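Local structure of eukaryotic peptide chain release factor GTP-binding subunit (Schizosaccharomyces pombe, 1R5B) at residues 367-372 with 422-427. The protein is a translation release factor of the eRF3 type, a GTP-binding protein built from a P-loop GTP-binding domain followed by beta-rich domains. Sequence-based numbering, arbitrary orientation.
Sequences AQIAIL and MKIIAE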
ATOM      1  N   ALA A 367      15.782 -12.313 -10.441  1.00 36.62           N
ATOM      2  CA  ALA A 367      15.141 -11.068 -10.908  1.00 36.81           C
ATOM      3  C   ALA A 367      14.609 -11.092 -12.358  1.00 37.23           C
ATOM      4  O   ALA A 367      15.369 -11.353 -13.304  1.00 36.66           O
ATOM      5  CB  ALA A 367      16.110  -9.909 -10.749  1.00 36.86           C
ATOM      6  N   GLN A 368      13.308 -10.803 -12.510  1.00 37.47           N
ATOM      7  CA  GLN A 368      12.682 -10.605 -13.813  1.00 37.70           C
ATOM      8  C   GLN A 368      13.036  -9.233 -14.355  1.00 37.85           C
ATOM      9  O   GLN A 368      13.001  -8.261 -13.611  1.00 37.43           O
ATOM     10  CB  GLN A 368      11.159 -10.673 -13.702  1.00 38.13           C
ATOM     11  CG  GLN A 368      10.565 -12.048 -13.409  1.00 38.55           C
ATOM     12  CD  GLN A 368       9.070 -12.118 -13.721  1.00 38.42           C
ATOM     13  OE1 GLN A 368       8.354 -12.950 -13.161  1.00 38.28           O
ATOM     14  NE2 GLN A 368       8.602 -11.246 -14.613  1.00 38.02           N
ATOM     15  N   ILE A 369      13.305  -9.144 -15.658  1.00 38.10           N
ATOM     16  CA  ILE A 369      13.851  -7.921 -16.258  1.00 38.43           C
ATOM     17  C   ILE A 369      13.323  -7.642 -17.668  1.00 38.46           C
ATOM     18  O   ILE A 369      12.639  -8.471 -18.268  1.00 38.31           O
ATOM     19  CB  ILE A 369      15.409  -7.986 -16.266  1.00 38.59           C
ATOM     20  CG1 ILE A 369      16.042  -6.635 -15.909  1.00 39.25           C
ATOM     21  CG2 ILE A 369      15.946  -8.473 -17.608  1.00 38.93           C
ATOM     22  CD1 ILE A 369      17.459  -6.763 -15.321  1.00 39.84           C
ATOM     23  N   ALA A 370      13.660  -6.467 -18.190  1.00 38.47           N
ATOM     24  CA  ALA A 370      13.167  -6.036 -19.485  1.00 38.61           C
ATOM     25  C   ALA A 370      14.123  -5.026 -20.109  1.00 38.77           C
ATOM     26  O   ALA A 370      14.210  -3.889 -19.649  1.00 38.77           O
ATOM     27  CB  ALA A 370      11.774  -5.436 -19.345  1.00 38.64           C
ATOM     28  N   ILE A 371      14.825  -5.452 -21.162  1.00 38.69           N
ATOM     29  CA  ILE A 371      15.808  -4.620 -21.843  1.00 38.71           C
ATOM     30  C   ILE A 371      15.072  -3.559 -22.657  1.00 38.78           C
ATOM     31  O   ILE A 371      13.994  -3.831 -23.184  1.00 38.84           O
ATOM     32  CB  ILE A 371      16.705  -5.503 -22.745  1.00 38.80           C
ATOM     33  CG1 ILE A 371      17.637  -6.358 -21.875  1.00 39.02           C
ATOM     34  CG2 ILE A 371      17.517  -4.654 -23.744  1.00 38.42           C
ATOM     35  CD1 ILE A 371      16.970  -7.564 -21.218  1.00 39.08           C
ATOM     36  N   LEU A 372      15.672  -2.372 -22.784  1.00 38.87           N
ATOM     37  CA  LEU A 372      14.973  -1.183 -23.295  1.00 38.84           C
ATOM     38  C   LEU A 372      15.516  -0.562 -24.604  1.00 38.99           C
ATOM     39  O   LEU A 372      14.708  -0.097 -25.414  1.00 38.97           O
ATOM     40  CB  LEU A 372      14.896  -0.099 -22.198  1.00 38.76           C
ATOM     41  CG  LEU A 372      13.580  -0.028 -21.403  1.00 38.25           C
ATOM     42  CD1 LEU A 372      13.772   0.659 -20.058  1.00 37.81           C
ATOM     43  CD2 LEU A 372      12.491   0.674 -22.213  1.00 38.15           C
ATOM     44  N   MET A 422      13.424  -7.813 -24.824  1.00 35.54           N
ATOM     45  CA  MET A 422      13.533  -9.139 -24.225  1.00 35.31           C
ATOM     46  C   MET A 422      13.266  -9.034 -22.712  1.00 35.54           C
ATOM     47  O   MET A 422      13.135  -7.935 -22.179  1.00 34.79           O
ATOM     48  CB  MET A 422      14.927  -9.712 -24.505  1.00 35.03           C
ATOM     49  CG  MET A 422      15.015 -11.223 -24.519  1.00 33.93           C
ATOM     50  SD  MET A 422      16.552 -11.765 -25.247  1.00 31.86           S
ATOM     51  CE  MET A 422      17.131 -12.954 -24.081  1.00 31.21           C
ATOM     52  N   LYS A 423      13.190 -10.191 -22.052  1.00 36.10           N
ATOM     53  CA  LYS A 423      12.890 -10.304 -20.630  1.00 36.70           C
ATOM     54  C   LYS A 423      13.891 -11.248 -19.888  1.00 37.32           C
ATOM     55  O   LYS A 423      14.949 -11.577 -20.448  1.00 37.72           O
ATOM     56  CB  LYS A 423      11.432 -10.764 -20.497  1.00 36.86           C
ATOM     57  CG  LYS A 423      10.393  -9.615 -20.531  1.00 36.96           C
ATOM     58  CD  LYS A 423       9.637  -9.517 -21.864  1.00 36.66           C
ATOM     59  CE  LYS A 423       8.159  -9.897 -21.702  1.00 36.90           C
ATOM     60  NZ  LYS A 423       7.419  -9.976 -22.997  1.00 35.97           N
ATOM     61  N   ILE A 424      13.601 -11.644 -18.636  1.00 37.89           N
ATOM     62  CA  ILE A 424      14.447 -12.622 -17.902  1.00 38.31           C
ATOM     63  C   ILE A 424      13.857 -13.221 -16.602  1.00 38.53           C
ATOM     64  O   ILE A 424      12.934 -12.669 -16.012  1.00 38.58           O
ATOM     65  CB  ILE A 424      15.818 -11.986 -17.534  1.00 38.44           C
ATOM     66  CG1 ILE A 424      16.947 -13.037 -17.564  1.00 38.90           C
ATOM     67  CG2 ILE A 424      15.728 -11.306 -16.168  1.00 38.30           C
ATOM     68  CD1 ILE A 424      18.051 -12.849 -16.479  1.00 39.49           C
ATOM     69  N   ILE A 425      14.417 -14.352 -16.170  1.00 38.79           N
ATOM     70  CA  ILE A 425      14.313 -14.821 -14.776  1.00 39.08           C
ATOM     71  C   ILE A 425      15.616 -15.554 -14.365  1.00 39.28           C
ATOM     72  O   ILE A 425      15.785 -16.742 -14.645  1.00 39.52           O
ATOM     73  CB  ILE A 425      12.973 -15.660 -14.526  1.00 39.15           C
ATOM     74  CG1 ILE A 425      13.199 -17.062 -13.912  1.00 39.12           C
ATOM     75  CG2 ILE A 425      12.115 -15.751 -15.792  1.00 39.10           C
ATOM     76  CD1 ILE A 425      13.583 -17.062 -12.427  1.00 38.79           C
ATOM     77  N   ALA A 426      16.550 -14.834 -13.732  1.00 39.45           N
ATOM     78  CA  ALA A 426      17.871 -15.406 -13.397  1.00 39.41           C
ATOM     79  C   ALA A 426      18.656 -14.714 -12.269  1.00 39.49           C
ATOM     80  O   ALA A 426      18.310 -13.612 -11.827  1.00 39.33           O
ATOM     81  CB  ALA A 426      18.725 -15.458 -14.639  1.00 39.55           C
ATOM     82  N   GLU A 427      19.735 -15.381 -11.837  1.00 39.49           N
ATOM     83  CA  GLU A 427      20.571 -14.933 -10.708  1.00 39.32           C
ATOM     84  C   GLU A 427      21.344 -13.650 -11.010  1.00 38.96           C
ATOM     85  O   GLU A 427      21.835 -13.448 -12.122  1.00 38.80           O
ATOM     86  CB  GLU A 427      21.579 -16.022 -10.281  1.00 39.38           C
ATOM     87  CG  GLU A 427      21.174 -16.820  -9.044  1.00 39.84           C
ATOM     88  CD  GLU A 427      22.358 -17.414  -8.296  1.00 39.93           C
ATOM     89  OE1 GLU A 427      22.531 -18.652  -8.334  1.00 40.06           O
ATOM     90  OE2 GLU A 427      23.112 -16.644  -7.661  1.00 40.27           O
TER
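Irregular antiparallel strand pairing, with one backbone hydrogen bond near each end and a regular hydrogen-bonded pair at A367 and A426 alone, joins residues 367-372 to 422-427 in the C-terminal beta domain of this eRF3, a domain that resembles the one in eEF1A. Strand 364-371 lies inside a six-stranded antiparallel sheet; on its other edge the backbones of Q368 and A370 bond to strand 457-466, while the contact described here carries the sheet on toward strand 426-430.

In the A367-A426 pair, A367 N donates to A426 O over 3.2 Å. At the other end, I371 N reaches M422 O, also at 3.2 Å. Neither bond is straight, the angles at hydrogen being 137° and 147°, and both donors stand above the plane of the carbonyl they approach, not on a lone pair.

Between these bonds the chains touch largely through CA-H...O contacts. Q368 CA faces I424 O at 3.0 Å, and K423 CA lies as far from I369 O. Both CB and CG of K423 come near that same oxygen; the lysine chain then bends at chi2 and chi3. The backbone of Q368 places its CB near I424 O, and CG, set beside the residue's own backbone N (chi1 -70°), lies close to that oxygen as well before the chain extends past it.

I369 and I424 lie side by side and point the same way, both buried, where F397 touches both residues and F448 and L450 pack on I369. Q368 and I425 instead reach N408 and L404, in loops. I371, its CG1 anti to the carbonyl carbon, brings CD1 to 4.4 Å from M422 CB.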